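Local coordinates for TIR protein (Paracoccus denitrificans PD1222, PDB 3H16) that is of unknown function here but carries a TIR domain, a compact alpha/beta fold in which helices flank a five-stranded parallel sheet, at residues 19-24 and 49-54; 25-30 and 54-59; 41-46 and 143-148; 61-66 and 93-98. One frame throughout, in Å; residues are numbered along the deposited sequence.

Contact 1: residues 19-24 and 49-54; sequences PPHDIF and EVWYDD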
loop_
_atom_site.group_PDB
_atom_site.type_symbol
_atom_site.label_atom_id
_atom_site.label_comp_id
_atom_site.label_asym_id
_atom_site.label_seq_id
_atom_site.Cartn_x
_atom_site.Cartn_y
_atom_site.Cartn_z
ATOM N N PRO B 19 -21.178 -5.516 -7.383
ATOM C CA PRO B 19 -21.637 -4.496 -6.433
ATOM C C PRO B 19 -22.107 -3.259 -7.188
ATOM O O PRO B 19 -21.440 -2.792 -8.107
ATOM C CB PRO B 19 -20.391 -4.214 -5.592
ATOM C CG PRO B 19 -19.615 -5.495 -5.681
ATOM C CD PRO B 19 -19.761 -5.843 -7.139
ATOM N N PRO B 20 -23.272 -2.720 -6.811
ATOM C CA PRO B 20 -23.808 -1.530 -7.475
ATOM C C PRO B 20 -23.028 -0.250 -7.162
ATOM O O PRO B 20 -23.173 0.759 -7.856
ATOM C CB PRO B 20 -25.250 -1.482 -6.982
ATOM C CG PRO B 20 -25.154 -2.082 -5.626
ATOM C CD PRO B 20 -24.229 -3.252 -5.828
ATOM N N HIS B 21 -22.208 -0.291 -6.113
ATOM C CA HIS B 21 -21.396 0.861 -5.727
ATOM C C HIS B 21 -19.927 0.460 -5.692
ATOM O O HIS B 21 -19.597 -0.692 -5.408
ATOM C CB HIS B 21 -21.797 1.385 -4.343
ATOM C CG HIS B 21 -23.213 1.858 -4.256
ATOM N ND1 HIS B 21 -24.245 1.048 -3.832
ATOM C CD2 HIS B 21 -23.768 3.060 -4.539
ATOM C CE1 HIS B 21 -25.374 1.732 -3.854
ATOM N NE2 HIS B 21 -25.111 2.956 -4.279
ATOM N N ASP B 22 -19.045 1.406 -5.990
ATOM C CA ASP B 22 -17.628 1.100 -5.957
ATOM C C ASP B 22 -17.113 1.400 -4.559
ATOM O O ASP B 22 -16.376 0.607 -3.963
ATOM C CB ASP B 22 -16.846 1.958 -6.958
ATOM C CG ASP B 22 -17.070 1.546 -8.415
ATOM O OD1 ASP B 22 -16.805 0.376 -8.776
ATOM O OD2 ASP B 22 -17.494 2.413 -9.208
ATOM N N ILE B 23 -17.553 2.536 -4.028
ATOM C CA ILE B 23 -17.088 3.005 -2.739
ATOM C C ILE B 23 -18.127 3.685 -1.875
ATOM O O ILE B 23 -18.920 4.501 -2.362
ATOM C CB ILE B 23 -15.966 4.045 -2.942
ATOM C CG1 ILE B 23 -14.818 3.429 -3.744
ATOM C CG2 ILE B 23 -15.491 4.587 -1.598
ATOM C CD1 ILE B 23 -13.696 4.386 -4.031
ATOM N N PHE B 24 -18.120 3.355 -0.586
ATOM C CA PHE B 24 -19.000 4.028 0.362
ATOM C C PHE B 24 -18.028 4.730 1.300
ATOM O O PHE B 24 -16.954 4.202 1.564
ATOM C CB PHE B 24 -19.893 3.049 1.128
ATOM C CG PHE B 24 -19.171 2.191 2.120
ATOM C CD1 PHE B 24 -18.670 0.950 1.750
ATOM C CD2 PHE B 24 -19.077 2.579 3.451
ATOM C CE1 PHE B 24 -18.098 0.095 2.693
ATOM C CE2 PHE B 24 -18.504 1.732 4.406
ATOM C CZ PHE B 24 -18.015 0.484 4.027
ATOM N N GLU B 49 -18.118 5.325 -8.581
ATOM C CA GLU B 49 -19.529 5.380 -8.226
ATOM C C GLU B 49 -19.472 5.448 -6.698
ATOM O O GLU B 49 -19.060 4.487 -6.041
ATOM C CB GLU B 49 -20.227 4.109 -8.703
ATOM C CG GLU B 49 -21.724 4.224 -8.838
ATOM C CD GLU B 49 -22.399 4.452 -7.513
ATOM O OE1 GLU B 49 -22.071 3.719 -6.556
ATOM O OE2 GLU B 49 -23.256 5.354 -7.430
ATOM N N VAL B 50 -19.882 6.585 -6.141
ATOM C CA VAL B 50 -19.800 6.811 -4.704
ATOM C C VAL B 50 -21.093 7.147 -3.963
ATOM O O VAL B 50 -21.884 7.970 -4.428
ATOM C CB VAL B 50 -18.819 7.980 -4.415
ATOM C CG1 VAL B 50 -18.494 8.055 -2.931
ATOM C CG2 VAL B 50 -17.565 7.825 -5.243
ATOM N N TRP B 51 -21.294 6.510 -2.810
ATOM C CA TRP B 51 -22.434 6.820 -1.956
ATOM C C TRP B 51 -21.907 6.998 -0.535
ATOM O O TRP B 51 -20.920 6.373 -0.146
ATOM C CB TRP B 51 -23.554 5.759 -2.038
ATOM C CG TRP B 51 -23.290 4.378 -1.530
ATOM C CD1 TRP B 51 -22.116 3.702 -1.568
ATOM C CD2 TRP B 51 -24.270 3.452 -1.029
ATOM N NE1 TRP B 51 -22.297 2.410 -1.129
ATOM C CE2 TRP B 51 -23.609 2.231 -0.791
ATOM C CE3 TRP B 51 -25.644 3.538 -0.760
ATOM C CZ2 TRP B 51 -24.271 1.098 -0.294
ATOM C CZ3 TRP B 51 -26.303 2.412 -0.265
ATOM C CH2 TRP B 51 -25.610 1.208 -0.037
ATOM N N TYR B 52 -22.545 7.886 0.219
ATOM C CA TYR B 52 -22.116 8.182 1.583
ATOM C C TYR B 52 -23.175 8.927 2.400
ATOM O O TYR B 52 -23.013 9.109 3.604
ATOM C CB TYR B 52 -20.861 9.050 1.549
ATOM C CG TYR B 52 -21.098 10.380 0.875
ATOM C CD1 TYR B 52 -21.125 10.477 -0.515
ATOM C CD2 TYR B 52 -21.341 11.533 1.624
ATOM C CE1 TYR B 52 -21.389 11.686 -1.151
ATOM C CE2 TYR B 52 -21.607 12.755 0.998
ATOM C CZ TYR B 52 -21.628 12.822 -0.392
ATOM O OH TYR B 52 -21.886 14.015 -1.034
ATOM N N ASP B 53 -24.248 9.367 1.756
ATOM C CA ASP B 53 -25.275 10.104 2.465
ATOM C C ASP B 53 -25.851 9.359 3.672
ATOM O O ASP B 53 -26.094 9.963 4.718
ATOM C CB ASP B 53 -26.393 10.491 1.511
ATOM C CG ASP B 53 -27.372 11.445 2.141
ATOM O OD1 ASP B 53 -26.938 12.543 2.550
ATOM O OD2 ASP B 53 -28.571 11.096 2.235
ATOM N N ASP B 54 -26.070 8.052 3.532
ATOM C CA ASP B 54 -26.611 7.253 4.628
ATOM C C ASP B 54 -25.487 6.595 5.402
ATOM O O ASP B 54 -25.632 5.473 5.897
ATOM C CB ASP B 54 -27.556 6.164 4.102
ATOM C CG ASP B 54 -28.969 6.680 3.836
ATOM O OD1 ASP B 54 -29.848 5.840 3.560
ATOM O OD2 ASP B 54 -29.207 7.909 3.901
#
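The imidazole of His21 lies flat on the indole of Trp51, its plane only 2° from that of the five-membered ring and the two ring centroids 3.4 Å apart. The overlap is reciprocal: Trp51 CD2 sits above the centre of the imidazole, and His21 CE1 above the centre of the indole, although the two side chains as a whole cross at nearly a right angle. Trp51 takes chi1 66°, with CG between the backbone N and the carbonyl carbon, which turns CG and the ring it carries to the side where His21 lies. Ile23 O lies at the indole edge, in plane, while Phe24 CB approaches obliquely, 3.6 Å from Trp51 CD1. The indole nitrogen itself binds Ser74 OG. Strands 21-28 and 50-57 run parallel as the two strands of a beta-alpha-beta unit of the TIR fold, with helix 32-45 as its crossover. Trp51 N donates to Ile23 O at 3.1 Å, and Glu49 O takes two donors, Asp22 N at 3.1 Å and Ile23 N at 3.2 Å. Asp22 turns its carboxylate to the start of the neighbouring strand, where the anti lone pair of OD2 accepts from Glu49 N at 3.0 Å; its other oxygen, OD1, forms a salt bridge with Arg75.

Contact 2: residues 25-30 and 54-59; sequences ISHAWE and DFSLRP
Leu57 is bonded through both its N and its O to the 25-30 segment. Its N donates to His27 O at 2.8 Å, a bent bond of 134°, and its O receives Trp29 N at 3.0 Å along an almost straight N-H line of 177°, on a carbonyl lone pair. That same oxygen lies at the edge of the Trp29 indole, near its plane, while Arg58 CG comes obliquely to within 3.8 Å of Trp29 CD1. Just before Leu57, Ser56 places its CA over the face of the His27 imidazole, a CH-pi contact with CA 3.9 Å from the ring centroid. Here strands 21-28 and 50-57, the latter outermost in the parallel TIR sheet within this chain, approach their C-terminal ends. The His27 ring is held in turn by its own strand: ND1 donates to Ile25 O at 2.8 Å, with the acceptor 4° out of the ring plane, which fixes the rotation about chi2. Ser26 OG touches Leu57 CD1 at 3.5 Å and meets a water that donates to Phe55 O. Farther out, Leu57 packs on Leu63 and Phe85, Phe55 makes a cation-pi contact with Lys69, and Glu30, whose CG covers a face of the Trp29 indole, reaches Lys88 through a salt bridge.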
loop_
_atom_site.group_PDB
_atom_site.type_symbol
_atom_site.label_atom_id
_atom_site.label_comp_id
_atom_site.label_asym_id
_atom_site.label_seq_id
_atom_site.Cartn_x
_atom_site.Cartn_y
_atom_site.Cartn_z
ATOM N N ILE B 25 -18.379 5.922 1.772
ATOM C CA ILE B 25 -17.493 6.683 2.661
ATOM C C ILE B 25 -18.003 6.859 4.099
ATOM O O ILE B 25 -18.834 7.733 4.366
ATOM C CB ILE B 25 -17.224 8.095 2.101
ATOM C CG1 ILE B 25 -16.788 8.012 0.645
ATOM C CG2 ILE B 25 -16.148 8.777 2.924
ATOM C CD1 ILE B 25 -16.510 9.357 0.017
ATOM N N SER B 26 -17.501 6.033 5.015
ATOM C CA SER B 26 -17.881 6.115 6.427
ATOM C C SER B 26 -17.237 7.381 7.006
ATOM O O SER B 26 -16.050 7.642 6.780
ATOM C CB SER B 26 -17.376 4.883 7.180
ATOM O OG SER B 26 -17.774 4.911 8.538
ATOM N N HIS B 27 -18.006 8.161 7.756
ATOM C CA HIS B 27 -17.492 9.405 8.307
ATOM C C HIS B 27 -18.403 9.943 9.403
ATOM O O HIS B 27 -19.586 9.590 9.471
ATOM C CB HIS B 27 -17.429 10.461 7.206
ATOM C CG HIS B 27 -18.779 10.849 6.677
ATOM N ND1 HIS B 27 -19.495 10.055 5.806
ATOM C CD2 HIS B 27 -19.575 11.910 6.956
ATOM C CE1 HIS B 27 -20.671 10.610 5.573
ATOM N NE2 HIS B 27 -20.743 11.737 6.258
ATOM N N ALA B 28 -17.847 10.819 10.237
ATOM C CA ALA B 28 -18.597 11.463 11.317
ATOM C C ALA B 28 -19.413 12.591 10.669
ATOM O O ALA B 28 -18.886 13.353 9.854
ATOM C CB ALA B 28 -17.622 12.031 12.361
ATOM N N TRP B 29 -20.688 12.712 11.028
ATOM C CA TRP B 29 -21.537 13.729 10.410
ATOM C C TRP B 29 -20.884 15.099 10.246
ATOM O O TRP B 29 -21.049 15.759 9.218
ATOM C CB TRP B 29 -22.865 13.874 11.167
ATOM C CG TRP B 29 -22.797 14.671 12.425
ATOM C CD1 TRP B 29 -22.654 14.191 13.698
ATOM C CD2 TRP B 29 -22.899 16.096 12.540
ATOM N NE1 TRP B 29 -22.665 15.230 14.598
ATOM C CE2 TRP B 29 -22.814 16.410 13.917
ATOM C CE3 TRP B 29 -23.057 17.139 11.615
ATOM C CZ2 TRP B 29 -22.882 17.724 14.391
ATOM C CZ3 TRP B 29 -23.124 18.449 12.089
ATOM C CH2 TRP B 29 -23.036 18.726 13.464
ATOM N N GLU B 30 -20.136 15.523 11.253
ATOM C CA GLU B 30 -19.472 16.814 11.206
ATOM C C GLU B 30 -18.554 16.979 9.995
ATOM O O GLU B 30 -18.300 18.097 9.562
ATOM C CB GLU B 30 -18.677 17.028 12.499
ATOM C CG GLU B 30 -19.530 16.923 13.764
ATOM C CD GLU B 30 -19.441 15.562 14.433
ATOM O OE1 GLU B 30 -19.494 14.529 13.733
ATOM O OE2 GLU B 30 -19.326 15.524 15.674
ATOM N N ASP B 54 -26.070 8.052 3.532
ATOM C CA ASP B 54 -26.611 7.253 4.628
ATOM C C ASP B 54 -25.487 6.595 5.402
ATOM O O ASP B 54 -25.632 5.473 5.897
ATOM C CB ASP B 54 -27.556 6.164 4.102
ATOM C CG ASP B 54 -28.969 6.680 3.836
ATOM O OD1 ASP B 54 -29.848 5.840 3.560
ATOM O OD2 ASP B 54 -29.207 7.909 3.901
ATOM N N PHE B 55 -24.365 7.295 5.503
ATOM C CA PHE B 55 -23.215 6.763 6.208
ATOM C C PHE B 55 -22.596 7.754 7.182
ATOM O O PHE B 55 -21.466 7.555 7.643
ATOM C CB PHE B 55 -22.175 6.281 5.201
ATOM C CG PHE B 55 -22.609 5.069 4.430
ATOM C CD1 PHE B 55 -22.550 3.803 5.005
ATOM C CD2 PHE B 55 -23.102 5.193 3.131
ATOM C CE1 PHE B 55 -22.975 2.677 4.303
ATOM C CE2 PHE B 55 -23.535 4.065 2.417
ATOM C CZ PHE B 55 -23.470 2.810 3.005
ATOM N N SER B 56 -23.335 8.818 7.495
ATOM C CA SER B 56 -22.869 9.810 8.461
ATOM C C SER B 56 -23.062 9.159 9.823
ATOM O O SER B 56 -24.061 8.482 10.054
ATOM C CB SER B 56 -23.708 11.075 8.387
ATOM O OG SER B 56 -23.768 11.548 7.060
ATOM N N LEU B 57 -22.113 9.356 10.726
ATOM C CA LEU B 57 -22.227 8.749 12.037
ATOM C C LEU B 57 -22.413 9.749 13.182
ATOM O O LEU B 57 -21.933 10.890 13.128
ATOM C CB LEU B 57 -21.004 7.865 12.274
ATOM C CG LEU B 57 -20.877 6.752 11.217
ATOM C CD1 LEU B 57 -19.509 6.102 11.302
ATOM C CD2 LEU B 57 -21.979 5.719 11.417
ATOM N N ARG B 58 -23.129 9.297 14.209
ATOM C CA ARG B 58 -23.418 10.081 15.409
ATOM C C ARG B 58 -23.174 9.189 16.632
ATOM O O ARG B 58 -23.336 7.970 16.554
ATOM C CB ARG B 58 -24.868 10.559 15.375
ATOM C CG ARG B 58 -25.203 11.336 14.109
ATOM C CD ARG B 58 -26.668 11.728 14.052
ATOM N NE ARG B 58 -27.551 10.569 14.056
ATOM C CZ ARG B 58 -28.878 10.650 14.042
ATOM N NH1 ARG B 58 -29.474 11.838 14.022
ATOM N NH2 ARG B 58 -29.612 9.544 14.045
ATOM N N PRO B 59 -22.796 9.789 17.780
ATOM C CA PRO B 59 -22.532 9.012 18.996
ATOM C C PRO B 59 -23.628 7.996 19.212
ATOM O O PRO B 59 -24.798 8.337 19.133
ATOM C CB PRO B 59 -22.522 10.073 20.096
ATOM C CG PRO B 59 -22.073 11.307 19.383
ATOM C CD PRO B 59 -22.860 11.228 18.094
HETATM O O HOH W 1 -20.283 5.016 8.283
#

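Contact 3: residues 41-46 and 143-148; sequences HTLRAA and EIVADL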
loop_
_atom_site.group_PDB
_atom_site.type_symbol
_atom_site.label_atom_id
_atom_site.label_comp_id
_atom_site.label_asym_id
_atom_site.label_seq_id
_atom_site.Cartn_x
_atom_site.Cartn_y
_atom_site.Cartn_z
ATOM N N HIS B 41 -17.185 14.331 -4.690
ATOM C CA HIS B 41 -17.247 14.990 -5.988
ATOM C C HIS B 41 -16.018 14.583 -6.804
ATOM O O HIS B 41 -16.144 14.060 -7.921
ATOM C CB HIS B 41 -17.275 16.512 -5.809
ATOM C CG HIS B 41 -17.574 17.265 -7.068
ATOM N ND1 HIS B 41 -18.816 17.251 -7.665
ATOM C CD2 HIS B 41 -16.787 18.038 -7.853
ATOM C CE1 HIS B 41 -18.781 17.983 -8.763
ATOM N NE2 HIS B 41 -17.563 18.472 -8.901
ATOM N N THR B 42 -14.838 14.808 -6.225
ATOM C CA THR B 42 -13.572 14.475 -6.872
ATOM C C THR B 42 -13.495 13.023 -7.318
ATOM O O THR B 42 -13.015 12.737 -8.412
ATOM C CB THR B 42 -12.399 14.760 -5.947
ATOM O OG1 THR B 42 -12.481 16.116 -5.503
ATOM C CG2 THR B 42 -11.083 14.547 -6.676
ATOM N N LEU B 43 -13.956 12.107 -6.473
ATOM C CA LEU B 43 -13.951 10.695 -6.813
ATOM C C LEU B 43 -14.885 10.384 -7.987
ATOM O O LEU B 43 -14.510 9.652 -8.907
ATOM C CB LEU B 43 -14.364 9.867 -5.600
ATOM C CG LEU B 43 -13.282 9.343 -4.656
ATOM C CD1 LEU B 43 -13.952 8.701 -3.441
ATOM C CD2 LEU B 43 -12.412 8.329 -5.381
ATOM N N ARG B 44 -16.100 10.928 -7.963
ATOM C CA ARG B 44 -17.053 10.685 -9.052
ATOM C C ARG B 44 -16.539 11.275 -10.364
ATOM O O ARG B 44 -16.682 10.670 -11.426
ATOM C CB ARG B 44 -18.420 11.282 -8.716
ATOM C CG ARG B 44 -19.100 10.608 -7.553
ATOM C CD ARG B 44 -20.462 11.200 -7.289
ATOM N NE ARG B 44 -20.980 10.764 -5.998
ATOM C CZ ARG B 44 -22.120 11.190 -5.464
ATOM N NH1 ARG B 44 -22.874 12.069 -6.113
ATOM N NH2 ARG B 44 -22.500 10.747 -4.274
ATOM N N ALA B 45 -15.943 12.460 -10.278
ATOM C CA ALA B 45 -15.381 13.125 -11.445
ATOM C C ALA B 45 -14.320 12.230 -12.057
ATOM O O ALA B 45 -14.060 12.307 -13.256
ATOM C CB ALA B 45 -14.759 14.457 -11.049
ATOM N N ALA B 46 -13.704 11.383 -11.236
ATOM C CA ALA B 46 -12.667 10.489 -11.730
ATOM C C ALA B 46 -13.244 9.158 -12.193
ATOM O O ALA B 46 -12.507 8.267 -12.625
ATOM C CB ALA B 46 -11.608 10.259 -10.665
ATOM N N GLU B 143 -4.399 13.400 -5.383
ATOM C CA GLU B 143 -3.431 12.319 -5.346
ATOM C C GLU B 143 -4.070 11.110 -4.694
ATOM O O GLU B 143 -3.940 9.993 -5.196
ATOM C CB GLU B 143 -2.174 12.750 -4.589
ATOM C CG GLU B 143 -1.315 13.739 -5.355
ATOM C CD GLU B 143 -0.230 14.371 -4.491
ATOM O OE1 GLU B 143 -0.551 15.260 -3.669
ATOM O OE2 GLU B 143 0.945 13.974 -4.634
ATOM N N ILE B 144 -4.781 11.333 -3.590
ATOM C CA ILE B 144 -5.448 10.231 -2.902
ATOM C C ILE B 144 -6.495 9.598 -3.829
ATOM O O ILE B 144 -6.631 8.374 -3.877
ATOM C CB ILE B 144 -6.149 10.696 -1.598
ATOM C CG1 ILE B 144 -5.109 11.162 -0.581
ATOM C CG2 ILE B 144 -6.954 9.550 -1.009
ATOM C CD1 ILE B 144 -5.703 11.717 0.708
ATOM N N VAL B 145 -7.227 10.433 -4.563
ATOM C CA VAL B 145 -8.241 9.932 -5.471
ATOM C C VAL B 145 -7.598 9.096 -6.586
ATOM O O VAL B 145 -8.164 8.083 -7.016
ATOM C CB VAL B 145 -9.065 11.084 -6.072
ATOM C CG1 VAL B 145 -9.896 10.578 -7.236
ATOM C CG2 VAL B 145 -9.978 11.672 -5.000
ATOM N N ALA B 146 -6.417 9.506 -7.049
ATOM C CA ALA B 146 -5.732 8.733 -8.084
ATOM C C ALA B 146 -5.408 7.346 -7.512
ATOM O O ALA B 146 -5.583 6.338 -8.195
ATOM C CB ALA B 146 -4.462 9.432 -8.530
ATOM N N ASP B 147 -4.946 7.295 -6.260
ATOM C CA ASP B 147 -4.636 6.019 -5.618
ATOM C C ASP B 147 -5.890 5.149 -5.485
ATOM O O ASP B 147 -5.843 3.940 -5.723
ATOM C CB ASP B 147 -4.029 6.236 -4.224
ATOM C CG ASP B 147 -2.665 6.917 -4.275
ATOM O OD1 ASP B 147 -1.856 6.556 -5.160
ATOM O OD2 ASP B 147 -2.398 7.801 -3.425
ATOM N N LEU B 148 -7.008 5.767 -5.102
ATOM C CA LEU B 148 -8.257 5.041 -4.936
ATOM C C LEU B 148 -8.777 4.480 -6.259
ATOM O O LEU B 148 -9.308 3.370 -6.300
ATOM C CB LEU B 148 -9.305 5.946 -4.292
ATOM C CG LEU B 148 -8.977 6.371 -2.860
ATOM C CD1 LEU B 148 -9.908 7.474 -2.434
ATOM C CD2 LEU B 148 -9.089 5.184 -1.922
#
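Val145 presses both methyl groups against Thr42, Leu43 and Ala46 in a wholly apolar helix-helix contact, where the C-terminal end of helix 32-45 meets the chain's last helix, 141-153. The axes of the two short segments approach to 9.8 Å and cross at -48°, with no hydrogen bond between them. The two methyls of the valine divide the partners between them: CG2 meets Thr42 CG2 at 3.5 Å, while CG1, anti to the backbone N at chi1 167°, lies 3.8 Å from Ala46 CB and 3.9 Å from Leu43 CD2. Leu43 and Val145 also reach each other through Leu43 CG and Val145 CG2. In the TIR fold these two helices pack side by side on one face of the parallel sheet, and Leu43 and Leu148 both touch Ile78 of strand 74-81. Leu148 crosses Leu43 at about a right angle, with Leu148 CD1 4.0 Å from Leu43 CD2. Thr42 offers only carbon to this interface: its OG1, beside the backbone N, is bonded to Ala38 O one turn earlier in the same helix. Asp147 turns to other partners, with OD2 in a salt bridge with Lys139 and OD1 accepting from Gln92 N of the second subunit.

Contact 4: residues 61-66 and 93-98; sequences DSLRRS and KELDGL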
loop_
_atom_site.group_PDB
_atom_site.type_symbol
_atom_site.label_atom_id
_atom_site.label_comp_id
_atom_site.label_asym_id
_atom_site.label_seq_id
_atom_site.Cartn_x
_atom_site.Cartn_y
_atom_site.Cartn_z
ATOM N N ASP B 61 -24.589 5.471 17.306
ATOM C CA ASP B 61 -24.792 4.707 16.080
ATOM C C ASP B 61 -23.884 3.494 16.074
ATOM O O ASP B 61 -22.860 3.471 16.764
ATOM C CB ASP B 61 -24.478 5.545 14.840
ATOM C CG ASP B 61 -25.558 6.545 14.526
ATOM O OD1 ASP B 61 -26.749 6.166 14.576
ATOM O OD2 ASP B 61 -25.219 7.705 14.217
ATOM N N SER B 62 -24.256 2.490 15.288
ATOM C CA SER B 62 -23.470 1.273 15.198
ATOM C C SER B 62 -22.525 1.265 14.004
ATOM O O SER B 62 -22.930 0.917 12.889
ATOM C CB SER B 62 -24.386 0.051 15.102
ATOM O OG SER B 62 -23.640 -1.124 14.799
ATOM N N LEU B 63 -21.268 1.641 14.232
ATOM C CA LEU B 63 -20.283 1.623 13.159
ATOM C C LEU B 63 -20.336 0.215 12.576
ATOM O O LEU B 63 -20.277 0.025 11.359
ATOM C CB LEU B 63 -18.889 1.904 13.720
ATOM C CG LEU B 63 -17.716 1.844 12.735
ATOM C CD1 LEU B 63 -17.973 2.787 11.558
ATOM C CD2 LEU B 63 -16.426 2.219 13.466
ATOM N N ARG B 64 -20.471 -0.763 13.469
ATOM C CA ARG B 64 -20.557 -2.174 13.104
ATOM C C ARG B 64 -21.495 -2.409 11.917
ATOM O O ARG B 64 -21.051 -2.748 10.823
ATOM C CB ARG B 64 -21.052 -2.989 14.309
ATOM C CG ARG B 64 -20.010 -3.885 14.955
ATOM C CD ARG B 64 -19.515 -4.938 13.973
ATOM N NE ARG B 64 -18.467 -5.784 14.541
ATOM C CZ ARG B 64 -17.802 -6.712 13.858
ATOM N NH1 ARG B 64 -18.070 -6.917 12.574
ATOM N NH2 ARG B 64 -16.865 -7.437 14.457
ATOM N N ARG B 65 -22.792 -2.217 12.146
ATOM C CA ARG B 65 -23.806 -2.435 11.120
ATOM C C ARG B 65 -23.630 -1.548 9.907
ATOM O O ARG B 65 -23.886 -1.976 8.781
ATOM C CB ARG B 65 -25.213 -2.223 11.698
ATOM C CG ARG B 65 -25.596 -3.218 12.785
ATOM C CD ARG B 65 -27.047 -3.060 13.215
ATOM N NE ARG B 65 -27.385 -3.979 14.299
ATOM C CZ ARG B 65 -26.906 -3.887 15.536
ATOM N NH1 ARG B 65 -26.067 -2.914 15.859
ATOM N NH2 ARG B 65 -27.261 -4.777 16.452
ATOM N N SER B 66 -23.204 -0.310 10.135
ATOM C CA SER B 66 -23.002 0.622 9.037
ATOM C C SER B 66 -21.986 0.069 8.043
ATOM O O SER B 66 -22.169 0.185 6.826
ATOM C CB SER B 66 -22.517 1.975 9.566
ATOM O OG SER B 66 -22.328 2.899 8.502
ATOM N N LYS B 93 -15.212 -3.178 20.499
ATOM C CA LYS B 93 -15.994 -4.136 19.730
ATOM C C LYS B 93 -16.658 -3.489 18.505
ATOM O O LYS B 93 -17.103 -4.181 17.586
ATOM C CB LYS B 93 -17.056 -4.767 20.639
ATOM C CG LYS B 93 -17.655 -6.063 20.115
ATOM C CD LYS B 93 -18.619 -6.688 21.127
ATOM C CE LYS B 93 -17.906 -7.099 22.411
ATOM N NZ LYS B 93 -18.851 -7.676 23.410
ATOM N N GLU B 94 -16.718 -2.164 18.484
ATOM C CA GLU B 94 -17.341 -1.464 17.372
ATOM C C GLU B 94 -16.302 -1.163 16.290
ATOM O O GLU B 94 -16.640 -0.976 15.122
ATOM C CB GLU B 94 -17.973 -0.163 17.873
ATOM C CG GLU B 94 -19.102 0.362 17.008
ATOM C CD GLU B 94 -20.341 -0.507 17.087
ATOM O OE1 GLU B 94 -21.305 -0.241 16.338
ATOM O OE2 GLU B 94 -20.354 -1.453 17.901
ATOM N N LEU B 95 -15.035 -1.124 16.691
ATOM C CA LEU B 95 -13.948 -0.846 15.772
ATOM C C LEU B 95 -13.456 -2.091 15.057
ATOM O O LEU B 95 -13.030 -2.015 13.908
ATOM C CB LEU B 95 -12.783 -0.205 16.526
ATOM C CG LEU B 95 -13.101 1.186 17.073
ATOM C CD1 LEU B 95 -11.846 1.841 17.630
ATOM C CD2 LEU B 95 -13.688 2.039 15.937
ATOM N N ASP B 96 -13.533 -3.236 15.734
ATOM C CA ASP B 96 -13.061 -4.517 15.197
ATOM C C ASP B 96 -13.363 -4.861 13.734
ATOM O O ASP B 96 -12.515 -5.431 13.044
ATOM C CB ASP B 96 -13.541 -5.677 16.088
ATOM C CG ASP B 96 -12.880 -5.680 17.470
ATOM O OD1 ASP B 96 -11.746 -5.161 17.601
ATOM O OD2 ASP B 96 -13.490 -6.220 18.419
ATOM N N GLY B 97 -14.559 -4.537 13.255
ATOM C CA GLY B 97 -14.888 -4.856 11.877
ATOM C C GLY B 97 -14.122 -4.015 10.869
ATOM O O GLY B 97 -13.892 -4.433 9.732
ATOM N N LEU B 98 -13.715 -2.829 11.306
ATOM C CA LEU B 98 -12.999 -1.869 10.477
ATOM C C LEU B 98 -11.600 -2.307 10.051
ATOM O O LEU B 98 -10.887 -1.554 9.388
ATOM C CB LEU B 98 -12.908 -0.545 11.234
ATOM C CG LEU B 98 -12.941 0.766 10.453
ATOM C CD1 LEU B 98 -14.180 0.821 9.563
ATOM C CD2 LEU B 98 -12.951 1.921 11.440
#
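Arg64 reaches from the first turn of helix 63-73 across Glu94 to the short helical stretch 93-98, beside the N-cap of its own helix in the TIR domain. Its CB rests 3.8 Å from Glu94 CD, and CG lies at the same distance from Glu94 OE2. The chain bends at chi2 (-62°), which sets CD off to one side; beyond it the chain is extended. NE stands 3.7 Å from Lys93 O, which lies at the edge of the guanidinium near its plane. The group then spreads one face over the backbone of Gly97, with the Gly97 N above its centre and NH1 3.9 Å from Gly97 CA, while NH2 approaches Asp96 CB obliquely. Arg64 and Glu94 pair no charges: their planar groups stand 89° apart, and Arg64 NE remains 5.8 Å from Glu94 OE2. Instead, the Glu94 carboxylate turns to the start of the helix, where OE1 accepts from Ser62 OG and from Arg64 N, although the placing of that oxygen is less sure. Ser62 OG also accepts from Arg65 N at 3.0 Å, the N-cap bond, nearly straight at 174°. The N-terminal end of the helix would probably favour the negative charge of this carboxylate. Leu63, which also packs on Trp90, sets CD2 3.7 Å from Leu95 CD2 and 4.0 Å from Leu98 CD2.

Contacts 1 and 2 follow one another along the same two parallel strands, sharing Asp54 and joined by a probable hydrogen bond from Ile25 N to Trp51 O; backbone bonds dominate both, but contact 1 is only partly buried and stacks aromatic rings, whereas contact 2 is buried and includes a water. Contact 3 is also buried but purely hydrophobic, tying the crossover helix of that strand pair to the last helix; Leu43 touches Val50 of contact 1. Contact 4, partly buried, lies on the opposite side of the chain's centre from contact 3, about 25 Å between centres, and combines a carboxylate at a helix start, less surely placed, with a leucine cluster beside it. Leu63 connects it to Leu57 and Ser26 of contact 2.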